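Local coordinates for protein ornithine carbamoyltransferase (Giardia intestinalis, PDB 3GRF) that probably catalyses the reversible transfer of a carbamoyl group between carbamoyl phosphate and ornithine, a step of the arginine degradation pathway, at residues K5-L10 / S122-N127; A22-R27 / M315-F320; T46-F51 / R99-C104; A109-M114 / D130-P135. All coordinates share one frame; numbering follows the deposited sequence.

Contact 1 (K5-L10 / S122-N127); sequences KQTRHL and SVPCIN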
loop_
_atom_site.group_PDB
_atom_site.type_symbol
_atom_site.label_atom_id
_atom_site.label_comp_id
_atom_site.label_asym_id
_atom_site.label_seq_id
_atom_site.Cartn_x
_atom_site.Cartn_y
_atom_site.Cartn_z
ATOM N N LYS A 5 -5.167 7.795 -26.748
ATOM C CA LYS A 5 -5.716 8.060 -28.065
ATOM C C LYS A 5 -6.727 6.968 -28.450
ATOM O O LYS A 5 -6.393 5.866 -28.853
ATOM C CB LYS A 5 -4.596 8.232 -29.095
ATOM C CG LYS A 5 -4.380 7.033 -30.010
ATOM C CD LYS A 5 -3.239 7.298 -30.973
ATOM C CE LYS A 5 -2.010 6.485 -30.618
ATOM N NZ LYS A 5 -0.787 7.338 -30.556
ATOM N N GLN A 6 -7.945 7.377 -28.286
ATOM C CA GLN A 6 -9.027 6.487 -28.509
ATOM C C GLN A 6 -9.335 5.781 -27.195
ATOM O O GLN A 6 -10.372 5.124 -27.076
ATOM C CB GLN A 6 -8.716 5.512 -29.636
ATOM C CG GLN A 6 -9.154 5.998 -30.995
ATOM C CD GLN A 6 -10.634 5.802 -31.208
ATOM O OE1 GLN A 6 -11.445 6.499 -30.621
ATOM N NE2 GLN A 6 -11.183 4.908 -32.013
ATOM N N THR A 7 -8.414 5.889 -26.196
ATOM C CA THR A 7 -8.767 5.534 -24.834
ATOM C C THR A 7 -9.550 6.680 -24.189
ATOM O O THR A 7 -9.140 7.846 -24.250
ATOM C CB THR A 7 -7.504 5.189 -24.043
ATOM O OG1 THR A 7 -6.832 4.119 -24.713
ATOM C CG2 THR A 7 -7.839 4.749 -22.636
ATOM N N ARG A 8 -10.687 6.365 -23.574
ATOM C CA ARG A 8 -11.449 7.385 -22.833
ATOM C C ARG A 8 -10.850 7.668 -21.469
ATOM O O ARG A 8 -10.604 6.744 -20.695
ATOM C CB ARG A 8 -12.935 6.999 -22.679
ATOM C CG ARG A 8 -13.771 7.316 -23.885
ATOM C CD ARG A 8 -14.792 8.397 -23.563
ATOM N NE ARG A 8 -16.105 7.797 -23.393
ATOM C CZ ARG A 8 -17.141 8.327 -22.753
ATOM N NH1 ARG A 8 -17.098 9.522 -22.170
ATOM N NH2 ARG A 8 -18.241 7.622 -22.706
ATOM N N HIS A 9 -10.679 8.961 -21.192
ATOM C CA HIS A 9 -10.156 9.504 -19.956
ATOM C C HIS A 9 -11.283 10.227 -19.211
ATOM O O HIS A 9 -12.430 10.223 -19.667
ATOM C CB HIS A 9 -9.028 10.489 -20.260
ATOM C CG HIS A 9 -7.782 9.748 -20.812
ATOM N ND1 HIS A 9 -7.058 8.873 -20.022
ATOM C CD2 HIS A 9 -7.175 9.749 -22.024
ATOM C CE1 HIS A 9 -6.056 8.378 -20.722
ATOM N NE2 HIS A 9 -6.106 8.893 -21.941
ATOM N N LEU A 10 -10.962 10.859 -18.097
ATOM C CA LEU A 10 -11.910 11.634 -17.308
ATOM C C LEU A 10 -11.063 12.692 -16.655
ATOM O O LEU A 10 -10.630 12.556 -15.512
ATOM C CB LEU A 10 -12.621 10.763 -16.224
ATOM C CG LEU A 10 -13.767 11.354 -15.387
ATOM C CD1 LEU A 10 -15.026 11.524 -16.227
ATOM C CD2 LEU A 10 -14.072 10.477 -14.176
ATOM N N SER A 122 -2.586 4.363 -22.399
ATOM C CA SER A 122 -3.468 3.507 -23.172
ATOM C C SER A 122 -4.446 2.706 -22.265
ATOM O O SER A 122 -5.118 1.795 -22.736
ATOM C CB SER A 122 -2.614 2.546 -23.993
ATOM O OG SER A 122 -3.430 1.753 -24.850
ATOM N N VAL A 123 -4.520 3.046 -20.977
ATOM C CA VAL A 123 -5.595 2.603 -20.067
ATOM C C VAL A 123 -6.324 3.881 -19.652
ATOM O O VAL A 123 -5.768 4.955 -19.758
ATOM C CB VAL A 123 -5.033 1.833 -18.810
ATOM C CG1 VAL A 123 -4.376 0.517 -19.210
ATOM C CG2 VAL A 123 -4.029 2.682 -18.042
ATOM N N PRO A 124 -7.590 3.791 -19.217
ATOM C CA PRO A 124 -8.221 5.046 -18.736
ATOM C C PRO A 124 -7.477 5.838 -17.622
ATOM O O PRO A 124 -7.101 5.277 -16.602
ATOM C CB PRO A 124 -9.593 4.587 -18.228
ATOM C CG PRO A 124 -9.840 3.263 -18.830
ATOM C CD PRO A 124 -8.509 2.639 -19.204
ATOM N N CYS A 125 -7.295 7.140 -17.797
ATOM C CA CYS A 125 -6.755 7.984 -16.703
ATOM C C CYS A 125 -7.805 9.023 -16.195
ATOM O O CYS A 125 -8.585 9.622 -16.952
ATOM C CB CYS A 125 -5.433 8.690 -17.062
ATOM S SG CYS A 125 -4.123 7.670 -17.738
ATOM N N ILE A 126 -7.829 9.171 -14.885
ATOM C CA ILE A 126 -8.865 9.906 -14.192
ATOM C C ILE A 126 -8.119 10.938 -13.376
ATOM O O ILE A 126 -7.170 10.600 -12.716
ATOM C CB ILE A 126 -9.699 8.996 -13.287
ATOM C CG1 ILE A 126 -10.519 8.027 -14.146
ATOM C CG2 ILE A 126 -10.636 9.841 -12.407
ATOM C CD1 ILE A 126 -10.879 6.733 -13.431
ATOM N N ASN A 127 -8.515 12.199 -13.506
ATOM C CA ASN A 127 -7.957 13.285 -12.734
ATOM C C ASN A 127 -8.580 13.221 -11.323
ATOM O O ASN A 127 -9.792 13.373 -11.157
ATOM C CB ASN A 127 -8.271 14.600 -13.470
ATOM C CG ASN A 127 -8.079 15.823 -12.614
ATOM O OD1 ASN A 127 -7.255 15.842 -11.722
ATOM N ND2 ASN A 127 -8.813 16.873 -12.922
#
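The imidazole of His-9 turns an edge to the backbone of Cys-125, where its ND1 accepts the amide hydrogen of Cys-125, with N to ND1 2.8 Å. The donor is tilted 16° out of the ring plane. The bond to CB runs alongside 122-127; CG, anti to the carbonyl carbon (chi1 -69°), starts the ring on its way to the strand. Cys-125 SG approaches the same ring obliquely, 3.6 Å from CE1 of His-9. Because ND1 accepts from an amide here, a proton on the imidazole would be expected on NE2. Beyond the ring the two chains run nearly parallel, and Leu-10 is joined to Ile-126 by a single beta bridge. Leu-10 N donates to Cys-125 O at 2.9 Å, and Asn-127 N returns a nearly straight bond (172°) to Leu-10 O. The N-terminal chain thereby flanks strand 125-127, the edge strand of the parallel sheet in the carbamoyl phosphate-binding domain, whose other side bonds to Cys-104 and Ala-106. At the bridge, the side chains of Leu-10 and Ile-126 cross obliquely, with Leu-10 CD2 3.9 Å from Ile-126 CG2; Val-317 and Phe-321 of helix 303-322 also pack on Leu-10. Farther toward the N terminus, Thr-7 turns CG2 onto the Val-123 carbonyl carbon (3.5 Å), while its OG1 makes a weak hydrogen bond to Ser-122 O. Between Thr-7 and His-9, the carbonyl oxygen of Arg-8 rests against Pro-124 CB at 3.4 Å.

Contact 2 (A22-R27 / M315-F320); sequences AYLIDR and MAVLDF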
loop_
_atom_site.group_PDB
_atom_site.type_symbol
_atom_site.label_atom_id
_atom_site.label_comp_id
_atom_site.label_asym_id
_atom_site.label_seq_id
_atom_site.Cartn_x
_atom_site.Cartn_y
_atom_site.Cartn_z
ATOM N N ALA A 22 -25.555 10.705 -15.529
ATOM C CA ALA A 22 -26.756 10.219 -14.840
ATOM C C ALA A 22 -26.743 8.720 -14.586
ATOM O O ALA A 22 -27.272 8.270 -13.583
ATOM C CB ALA A 22 -27.992 10.605 -15.631
ATOM N N TYR A 23 -26.161 7.951 -15.508
ATOM C CA TYR A 23 -25.899 6.530 -15.297
ATOM C C TYR A 23 -24.909 6.306 -14.140
ATOM O O TYR A 23 -25.111 5.453 -13.297
ATOM C CB TYR A 23 -25.378 5.895 -16.593
ATOM C CG TYR A 23 -24.865 4.489 -16.404
ATOM C CD1 TYR A 23 -25.717 3.394 -16.476
ATOM C CD2 TYR A 23 -23.539 4.264 -16.137
ATOM C CE1 TYR A 23 -25.228 2.095 -16.278
ATOM C CE2 TYR A 23 -23.051 2.997 -15.958
ATOM C CZ TYR A 23 -23.896 1.930 -16.006
ATOM O OH TYR A 23 -23.353 0.694 -15.824
ATOM N N LEU A 24 -23.847 7.100 -14.078
ATOM C CA LEU A 24 -22.824 6.920 -13.026
ATOM C C LEU A 24 -23.408 7.171 -11.652
ATOM O O LEU A 24 -23.108 6.430 -10.707
ATOM C CB LEU A 24 -21.637 7.820 -13.283
ATOM C CG LEU A 24 -20.324 7.105 -13.650
ATOM C CD1 LEU A 24 -20.537 5.680 -14.129
ATOM C CD2 LEU A 24 -19.631 7.908 -14.671
ATOM N N ILE A 25 -24.283 8.181 -11.574
ATOM C CA ILE A 25 -25.014 8.575 -10.341
ATOM C C ILE A 25 -25.872 7.416 -9.875
ATOM O O ILE A 25 -25.722 6.959 -8.771
ATOM C CB ILE A 25 -25.852 9.890 -10.521
ATOM C CG1 ILE A 25 -24.921 11.121 -10.521
ATOM C CG2 ILE A 25 -26.873 10.045 -9.432
ATOM C CD1 ILE A 25 -25.395 12.297 -11.366
ATOM N N ASP A 26 -26.733 6.907 -10.737
ATOM C CA ASP A 26 -27.557 5.754 -10.406
ATOM C C ASP A 26 -26.773 4.477 -10.088
ATOM O O ASP A 26 -27.214 3.643 -9.289
ATOM C CB ASP A 26 -28.523 5.478 -11.553
ATOM C CG ASP A 26 -29.502 6.579 -11.755
ATOM O OD1 ASP A 26 -29.880 7.248 -10.765
ATOM O OD2 ASP A 26 -29.905 6.777 -12.920
ATOM N N ARG A 27 -25.632 4.291 -10.748
ATOM C CA ARG A 27 -24.804 3.112 -10.466
ATOM C C ARG A 27 -24.196 3.279 -9.044
ATOM O O ARG A 27 -24.237 2.376 -8.208
ATOM C CB ARG A 27 -23.746 2.983 -11.553
ATOM C CG ARG A 27 -22.880 1.774 -11.447
ATOM C CD ARG A 27 -23.207 0.893 -12.592
ATOM N NE ARG A 27 -22.307 -0.243 -12.671
ATOM C CZ ARG A 27 -22.686 -1.446 -13.065
ATOM N NH1 ARG A 27 -23.955 -1.680 -13.375
ATOM N NH2 ARG A 27 -21.805 -2.417 -13.101
ATOM N N MET A 315 -16.446 3.891 -6.886
ATOM C CA MET A 315 -16.619 2.520 -7.359
ATOM C C MET A 315 -17.305 2.557 -8.721
ATOM O O MET A 315 -17.047 1.704 -9.577
ATOM C CB MET A 315 -17.497 1.689 -6.406
ATOM C CG MET A 315 -17.030 1.563 -4.953
ATOM S SD MET A 315 -18.210 0.743 -3.842
ATOM C CE MET A 315 -19.774 1.442 -4.335
ATOM N N ALA A 316 -18.222 3.507 -8.892
ATOM C CA ALA A 316 -18.997 3.644 -10.128
ATOM C C ALA A 316 -18.103 4.114 -11.226
ATOM O O ALA A 316 -18.106 3.595 -12.327
ATOM C CB ALA A 316 -20.166 4.617 -9.940
ATOM N N VAL A 317 -17.327 5.161 -10.973
ATOM C CA VAL A 317 -16.436 5.633 -12.004
ATOM C C VAL A 317 -15.377 4.629 -12.473
ATOM O O VAL A 317 -15.168 4.460 -13.679
ATOM C CB VAL A 317 -15.717 6.900 -11.512
ATOM C CG1 VAL A 317 -14.693 7.287 -12.509
ATOM C CG2 VAL A 317 -16.759 8.010 -11.273
ATOM N N LEU A 318 -14.708 3.972 -11.521
ATOM C CA LEU A 318 -13.705 2.932 -11.803
ATOM C C LEU A 318 -14.368 1.796 -12.571
ATOM O O LEU A 318 -13.900 1.395 -13.580
ATOM C CB LEU A 318 -13.063 2.429 -10.498
ATOM C CG LEU A 318 -12.216 3.535 -9.790
ATOM C CD1 LEU A 318 -11.807 3.207 -8.359
ATOM C CD2 LEU A 318 -10.965 3.876 -10.615
ATOM N N ASP A 319 -15.488 1.308 -12.091
ATOM C CA ASP A 319 -16.184 0.224 -12.765
ATOM C C ASP A 319 -16.454 0.539 -14.214
ATOM O O ASP A 319 -16.124 -0.235 -15.109
ATOM C CB ASP A 319 -17.510 -0.070 -12.062
ATOM C CG ASP A 319 -18.223 -1.245 -12.684
ATOM O OD1 ASP A 319 -17.722 -2.367 -12.482
ATOM O OD2 ASP A 319 -19.240 -1.040 -13.396
ATOM N N PHE A 320 -17.062 1.693 -14.437
ATOM C CA PHE A 320 -17.380 2.166 -15.758
ATOM C C PHE A 320 -16.159 2.292 -16.647
ATOM O O PHE A 320 -16.209 1.903 -17.788
ATOM C CB PHE A 320 -18.060 3.521 -15.623
ATOM C CG PHE A 320 -18.643 4.054 -16.893
ATOM C CD1 PHE A 320 -19.718 3.423 -17.494
ATOM C CD2 PHE A 320 -18.167 5.231 -17.439
ATOM C CE1 PHE A 320 -20.288 3.953 -18.627
ATOM C CE2 PHE A 320 -18.732 5.759 -18.572
ATOM C CZ PHE A 320 -19.796 5.116 -19.162
#
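Apolar packing between Leu-24 and the helix segment 315-320 fills the middle of this contact. Leu-24 CD1 presses on Phe-320 CB at 3.6 Å, the two side chains crossing at about a right angle, and CD2 reaches Phe-320 CD2. Ala-316, whose CA is the nearest to that of Leu-24, turns its methyl against the Leu-24 carbonyl oxygen, 3.5 Å from O to CB. The small side chain suits the 9.0 Å approach of the two helix axes, whose directions differ by 121°. The aromatic pair lies to one side: Tyr-23 CE2 meets Phe-320 CD1 at 3.7 Å, with the ring planes inclined at 45°. Both residues point their CB toward the other helix and hold CG anti to the backbone N. This is the packing of helix 18-33, near the start of the chain, against helix 303-322, near its end; the C-terminal helix thus returns from the ornithine-binding half of the sequence to the carbamoyl phosphate-binding half. The polar interaction is a salt bridge from Arg-27 to Asp-319. Arg-27 NH2 donates to Asp-319 OD2 at 2.9 Å from above the carboxylate plane, and Arg-27 NE adds a weak bond of 3.3 Å to the same oxygen. The guanidinium and carboxylate planes lie 24° apart. Asp-319 OD1 pairs with Arg-41, so two arginines share the buried carboxylate, which probably offsets the closeness of their like charges.

Contact 3 (T46-F51 / R99-C104); sequences TLLAFF and RMVDIC
With chi1 at -59°, the CG of Asp-102 stands anti to its carbonyl carbon, and the carboxylate meets the start of strand 46-51, where Asp-102 OD1 takes the amide hydrogen of Thr-46 through its anti lone pair, OD1 to N 3.0 Å. In Cys-104 the sulfur is anti to the backbone N (chi1 169°), which places SG at the edge of the Phe-50 ring, 3.8 Å from CE1 and close to the ring plane. The peptide groups complete the exchange: Thr-46 O accepts from Asp-102 N at 3.2 Å, in the carbonyl plane, and weakly from Ile-103 N. Leu-48 N then bonds to Ile-103 O at 2.9 Å, with a nearly straight N-H (165°). Leu-47 pairs with Ile-103 and Leu-48 with Cys-104 in parallel register, joining the central strands 46-51 and 103-107 of the four-stranded parallel sheet in the carbamoyl phosphate-binding domain. One face carries Leu-47 and Ile-103, where Leu-47 CB meets Ile-103 CG2 at 3.6 Å and Leu-318, Phe-321 and Leu-322 of helix 303-322 pack on Ile-103. On the face of Leu-48 and Cys-104, Val-101 CG2 touches Leu-48 CB at 3.9 Å. Val-101 CG1 lies 3.6 Å from Thr-46 OG1, a buried hydroxyl with no polar partner in the model. A second subunit covers this end, its Thr-64 packing on Thr-46 and its Val-60 on Val-101.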
loop_
_atom_site.group_PDB
_atom_site.type_symbol
_atom_site.label_atom_id
_atom_site.label_comp_id
_atom_site.label_asym_id
_atom_site.label_seq_id
_atom_site.Cartn_x
_atom_site.Cartn_y
_atom_site.Cartn_z
ATOM N N THR A 46 -6.149 -4.055 -11.248
ATOM C CA THR A 46 -5.541 -3.051 -10.340
ATOM C C THR A 46 -5.626 -1.646 -10.878
ATOM O O THR A 46 -5.608 -1.413 -12.089
ATOM C CB THR A 46 -4.060 -3.377 -9.945
ATOM O OG1 THR A 46 -3.181 -2.451 -10.609
ATOM C CG2 THR A 46 -3.728 -4.803 -10.343
ATOM N N LEU A 47 -5.737 -0.721 -9.940
ATOM C CA LEU A 47 -5.703 0.666 -10.253
ATOM C C LEU A 47 -4.367 1.232 -9.775
ATOM O O LEU A 47 -3.903 0.949 -8.678
ATOM C CB LEU A 47 -6.899 1.380 -9.594
ATOM C CG LEU A 47 -6.663 2.818 -9.108
ATOM C CD1 LEU A 47 -6.655 3.724 -10.318
ATOM C CD2 LEU A 47 -7.672 3.327 -8.044
ATOM N N LEU A 48 -3.745 2.036 -10.615
ATOM C CA LEU A 48 -2.533 2.649 -10.218
ATOM C C LEU A 48 -2.887 4.060 -9.815
ATOM O O LEU A 48 -3.388 4.814 -10.622
ATOM C CB LEU A 48 -1.605 2.701 -11.408
ATOM C CG LEU A 48 -0.268 3.387 -11.172
ATOM C CD1 LEU A 48 0.411 2.990 -9.811
ATOM C CD2 LEU A 48 0.601 3.028 -12.336
ATOM N N ALA A 49 -2.587 4.448 -8.574
ATOM C CA ALA A 49 -3.082 5.729 -8.061
ATOM C C ALA A 49 -1.964 6.632 -7.579
ATOM O O ALA A 49 -1.487 6.449 -6.468
ATOM C CB ALA A 49 -4.049 5.461 -6.906
ATOM N N PHE A 50 -1.575 7.604 -8.412
ATOM C CA PHE A 50 -0.508 8.581 -8.112
ATOM C C PHE A 50 -1.040 9.701 -7.258
ATOM O O PHE A 50 -2.154 10.165 -7.445
ATOM C CB PHE A 50 0.060 9.171 -9.417
ATOM C CG PHE A 50 0.749 8.151 -10.317
ATOM C CD1 PHE A 50 0.093 7.610 -11.396
ATOM C CD2 PHE A 50 2.041 7.719 -10.061
ATOM C CE1 PHE A 50 0.738 6.669 -12.241
ATOM C CE2 PHE A 50 2.690 6.776 -10.915
ATOM C CZ PHE A 50 2.018 6.262 -11.998
ATOM N N PHE A 51 -0.261 10.120 -6.270
ATOM C CA PHE A 51 -0.624 11.266 -5.498
ATOM C C PHE A 51 0.625 12.094 -5.357
ATOM O O PHE A 51 1.628 11.598 -4.862
ATOM C CB PHE A 51 -1.137 10.837 -4.122
ATOM C CG PHE A 51 -2.515 10.226 -4.150
ATOM C CD1 PHE A 51 -3.636 10.999 -3.910
ATOM C CD2 PHE A 51 -2.677 8.874 -4.395
ATOM C CE1 PHE A 51 -4.904 10.425 -3.953
ATOM C CE2 PHE A 51 -3.946 8.269 -4.396
ATOM C CZ PHE A 51 -5.055 9.058 -4.221
ATOM N N ARG A 99 0.620 -1.182 -19.937
ATOM C CA ARG A 99 0.752 -2.595 -20.286
ATOM C C ARG A 99 0.807 -3.467 -19.033
ATOM O O ARG A 99 1.179 -4.635 -19.122
ATOM C CB ARG A 99 2.033 -2.767 -21.066
ATOM C CG ARG A 99 2.006 -2.209 -22.450
ATOM C CD ARG A 99 3.442 -2.177 -22.947
ATOM N NE ARG A 99 3.596 -1.890 -24.387
ATOM C CZ ARG A 99 3.367 -0.700 -24.944
ATOM N NH1 ARG A 99 2.963 0.330 -24.207
ATOM N NH2 ARG A 99 3.565 -0.534 -26.232
ATOM N N MET A 100 0.526 -2.876 -17.856
ATOM C CA MET A 100 0.517 -3.617 -16.566
ATOM C C MET A 100 -0.805 -3.465 -15.824
ATOM O O MET A 100 -1.444 -4.477 -15.511
ATOM C CB MET A 100 1.690 -3.235 -15.644
ATOM C CG MET A 100 3.088 -3.782 -16.079
ATOM S SD MET A 100 4.375 -3.223 -14.950
ATOM C CE MET A 100 5.842 -3.434 -15.912
ATOM N N VAL A 101 -1.209 -2.199 -15.571
ATOM C CA VAL A 101 -2.418 -1.890 -14.804
ATOM C C VAL A 101 -3.627 -1.748 -15.741
ATOM O O VAL A 101 -3.480 -1.700 -16.975
ATOM C CB VAL A 101 -2.206 -0.675 -13.873
ATOM C CG1 VAL A 101 -0.991 -0.954 -12.975
ATOM C CG2 VAL A 101 -1.998 0.628 -14.706
ATOM N N ASP A 102 -4.820 -1.786 -15.150
ATOM C CA ASP A 102 -6.074 -1.709 -15.882
ATOM C C ASP A 102 -6.630 -0.291 -15.910
ATOM O O ASP A 102 -7.438 0.088 -16.775
ATOM C CB ASP A 102 -7.070 -2.666 -15.250
ATOM C CG ASP A 102 -6.578 -4.055 -15.251
ATOM O OD1 ASP A 102 -6.075 -4.519 -14.206
ATOM O OD2 ASP A 102 -6.615 -4.670 -16.325
ATOM N N ILE A 103 -6.219 0.513 -14.942
ATOM C CA ILE A 103 -6.779 1.856 -14.821
ATOM C C ILE A 103 -5.871 2.678 -13.960
ATOM O O ILE A 103 -5.085 2.112 -13.214
ATOM C CB ILE A 103 -8.229 1.861 -14.225
ATOM C CG1 ILE A 103 -8.808 3.267 -14.186
ATOM C CG2 ILE A 103 -8.333 1.204 -12.845
ATOM C CD1 ILE A 103 -10.279 3.266 -14.120
ATOM N N CYS A 104 -5.965 4.007 -14.073
ATOM C CA CYS A 104 -5.033 4.919 -13.385
ATOM C C CYS A 104 -5.780 6.167 -12.924
ATOM O O CYS A 104 -6.575 6.724 -13.657
ATOM C CB CYS A 104 -3.884 5.314 -14.329
ATOM S SG CYS A 104 -2.785 6.683 -13.769
#

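Contact 4 (A109-M114 / D130-P135); sequences ATKEMM and DDFGHP
Lys-111 lays its aliphatic chain across the loop 130-132, with CD 3.4 Å from both CB and CG of Phe-132. Its CG stands between the backbone N and the carbonyl carbon (chi1 51°), and the chain runs extended to CE before bending at chi4 (47°), where Lys-111 NZ meets Glu-112 OE1 in a salt bridge of 2.8 Å. Lys-111 NZ stays 5.7 Å from the Phe-132 ring centroid, at most a weak cation-pi attraction; Arg-180 makes a cation-pi contact with that ring. Asp-131 also has CG between N and the carbonyl carbon, and its OD2 accepts from Lys-111 N at 2.9 Å, the donor lying above the carboxylate plane. Thr-110, the N-cap residue of helix 111-120, runs side by side with Asp-131. Asp-130 turns OD1 back into its own loop, where Phe-132 N and Gly-133 N both donate, an Asx turn extended to an Asx motif. Asp-130 OD2 faces helix 111-120, 3.0 Å from Lys-111 CA. Two carboxylates thus stand by the first turn of the helix, where negative charge would be expected to interact favourably with the helix dipole, and the grip on OD1 fixes the turn that leads into helix 135-151.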
loop_
_atom_site.group_PDB
_atom_site.type_symbol
_atom_site.label_atom_id
_atom_site.label_comp_id
_atom_site.label_asym_id
_atom_site.label_seq_id
_atom_site.Cartn_x
_atom_site.Cartn_y
_atom_site.Cartn_z
ATOM N N ALA A 109 -0.215 18.372 -9.622
ATOM C CA ALA A 109 -0.327 19.830 -9.497
ATOM C C ALA A 109 -1.185 20.466 -10.614
ATOM O O ALA A 109 -2.290 20.965 -10.336
ATOM C CB ALA A 109 1.050 20.472 -9.421
ATOM N N THR A 110 -0.698 20.406 -11.863
ATOM C CA THR A 110 -1.316 21.126 -12.985
ATOM C C THR A 110 -2.054 20.217 -13.955
ATOM O O THR A 110 -1.740 19.030 -14.069
ATOM C CB THR A 110 -0.283 21.900 -13.804
ATOM O OG1 THR A 110 0.680 20.980 -14.343
ATOM C CG2 THR A 110 0.398 22.993 -12.946
ATOM N N LYS A 111 -3.018 20.797 -14.669
ATOM C CA LYS A 111 -3.738 20.083 -15.732
ATOM C C LYS A 111 -2.812 19.575 -16.829
ATOM O O LYS A 111 -3.182 18.653 -17.568
ATOM C CB LYS A 111 -4.900 20.910 -16.305
ATOM C CG LYS A 111 -4.571 22.309 -16.733
ATOM C CD LYS A 111 -5.816 22.989 -17.266
ATOM C CE LYS A 111 -5.674 24.495 -17.215
ATOM N NZ LYS A 111 -4.344 24.943 -17.759
ATOM N N GLU A 112 -1.609 20.170 -16.877
ATOM C CA GLU A 112 -0.546 19.936 -17.895
ATOM C C GLU A 112 0.077 18.544 -17.805
ATOM O O GLU A 112 0.033 17.753 -18.771
ATOM C CB GLU A 112 0.581 20.989 -17.754
ATOM C CG GLU A 112 0.120 22.470 -17.652
ATOM C CD GLU A 112 -1.047 22.819 -18.588
ATOM O OE1 GLU A 112 -1.810 23.756 -18.262
ATOM O OE2 GLU A 112 -1.200 22.150 -19.641
ATOM N N MET A 113 0.627 18.258 -16.627
ATOM C CA MET A 113 1.122 16.935 -16.234
ATOM C C MET A 113 0.064 15.841 -16.351
ATOM O O MET A 113 0.360 14.720 -16.760
ATOM C CB MET A 113 1.618 17.010 -14.803
ATOM C CG MET A 113 2.124 18.401 -14.427
ATOM S SD MET A 113 2.408 18.655 -12.669
ATOM C CE MET A 113 3.754 17.513 -12.342
ATOM N N MET A 114 -1.167 16.187 -15.998
ATOM C CA MET A 114 -2.297 15.272 -16.094
ATOM C C MET A 114 -2.639 14.933 -17.532
ATOM O O MET A 114 -2.905 13.757 -17.862
ATOM C CB MET A 114 -3.514 15.872 -15.370
ATOM C CG MET A 114 -4.701 14.934 -15.276
ATOM S SD MET A 114 -4.341 13.586 -14.151
ATOM C CE MET A 114 -4.773 12.158 -15.135
ATOM N N ASP A 130 -6.927 18.422 -9.965
ATOM C CA ASP A 130 -5.869 19.311 -10.454
ATOM C C ASP A 130 -6.436 20.706 -10.467
ATOM O O ASP A 130 -7.529 20.906 -9.951
ATOM C CB ASP A 130 -5.326 18.858 -11.827
ATOM C CG ASP A 130 -6.342 18.986 -12.978
ATOM O OD1 ASP A 130 -7.536 19.308 -12.777
ATOM O OD2 ASP A 130 -5.906 18.757 -14.118
ATOM N N ASP A 131 -5.730 21.660 -11.077
ATOM C CA ASP A 131 -6.179 23.063 -11.110
ATOM C C ASP A 131 -7.314 23.371 -12.088
ATOM O O ASP A 131 -7.673 24.532 -12.267
ATOM C CB ASP A 131 -5.005 24.029 -11.299
ATOM C CG ASP A 131 -4.230 23.802 -12.588
ATOM O OD1 ASP A 131 -3.250 24.562 -12.767
ATOM O OD2 ASP A 131 -4.583 22.895 -13.394
ATOM N N PHE A 132 -7.890 22.335 -12.700
ATOM C CA PHE A 132 -8.929 22.530 -13.731
ATOM C C PHE A 132 -10.226 21.722 -13.490
ATOM O O PHE A 132 -11.295 22.124 -13.958
ATOM C CB PHE A 132 -8.351 22.232 -15.120
ATOM C CG PHE A 132 -9.111 22.861 -16.263
ATOM C CD1 PHE A 132 -9.353 24.224 -16.291
ATOM C CD2 PHE A 132 -9.543 22.077 -17.346
ATOM C CE1 PHE A 132 -10.049 24.804 -17.351
ATOM C CE2 PHE A 132 -10.231 22.641 -18.420
ATOM C CZ PHE A 132 -10.472 24.020 -18.420
ATOM N N GLY A 133 -10.139 20.608 -12.762
ATOM C CA GLY A 133 -11.336 19.845 -12.358
ATOM C C GLY A 133 -11.223 18.912 -11.158
ATOM O O GLY A 133 -10.187 18.843 -10.520
ATOM N N HIS A 134 -12.297 18.172 -10.871
ATOM C CA HIS A 134 -12.339 17.181 -9.796
ATOM C C HIS A 134 -13.557 16.285 -9.966
ATOM O O HIS A 134 -14.472 16.326 -9.142
ATOM C CB HIS A 134 -12.371 17.857 -8.404
ATOM C CG HIS A 134 -11.998 16.934 -7.281
ATOM N ND1 HIS A 134 -12.039 17.304 -5.946
ATOM C CD2 HIS A 134 -11.614 15.637 -7.300
ATOM C CE1 HIS A 134 -11.683 16.275 -5.200
ATOM N NE2 HIS A 134 -11.410 15.258 -5.998
ATOM N N PRO A 135 -13.557 15.471 -11.036
ATOM C CA PRO A 135 -14.720 14.732 -11.510
ATOM C C PRO A 135 -15.161 13.627 -10.579
ATOM O O PRO A 135 -16.345 13.264 -10.594
ATOM C CB PRO A 135 -14.273 14.174 -12.873
ATOM C CG PRO A 135 -12.737 14.193 -12.845
ATOM C CD PRO A 135 -12.353 15.265 -11.873
#

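From the N terminus, 5-10 opens contact 1 and 22-27 opens contact 2, before strand 46-51 enters. Contact 3 closes first, at 99-104, within the spans of both; contact 1 closes at 122-127, after 109-114 has opened contact 4, so these two cross. Contact 4 closes at 130-135, following contact 3 in series and lying within the long span of contact 2, which ends only at 315-320 and crosses contact 1. Contacts 1 and 3 share one sheet, with Cys-104 bonded to strand 125-127. Leu-318 packs on Ile-103 and Ile-126, and Val-317 on Leu-10, tying the C-terminal helix to that sheet, while Pro-135 joins contact 4 to Asn-127.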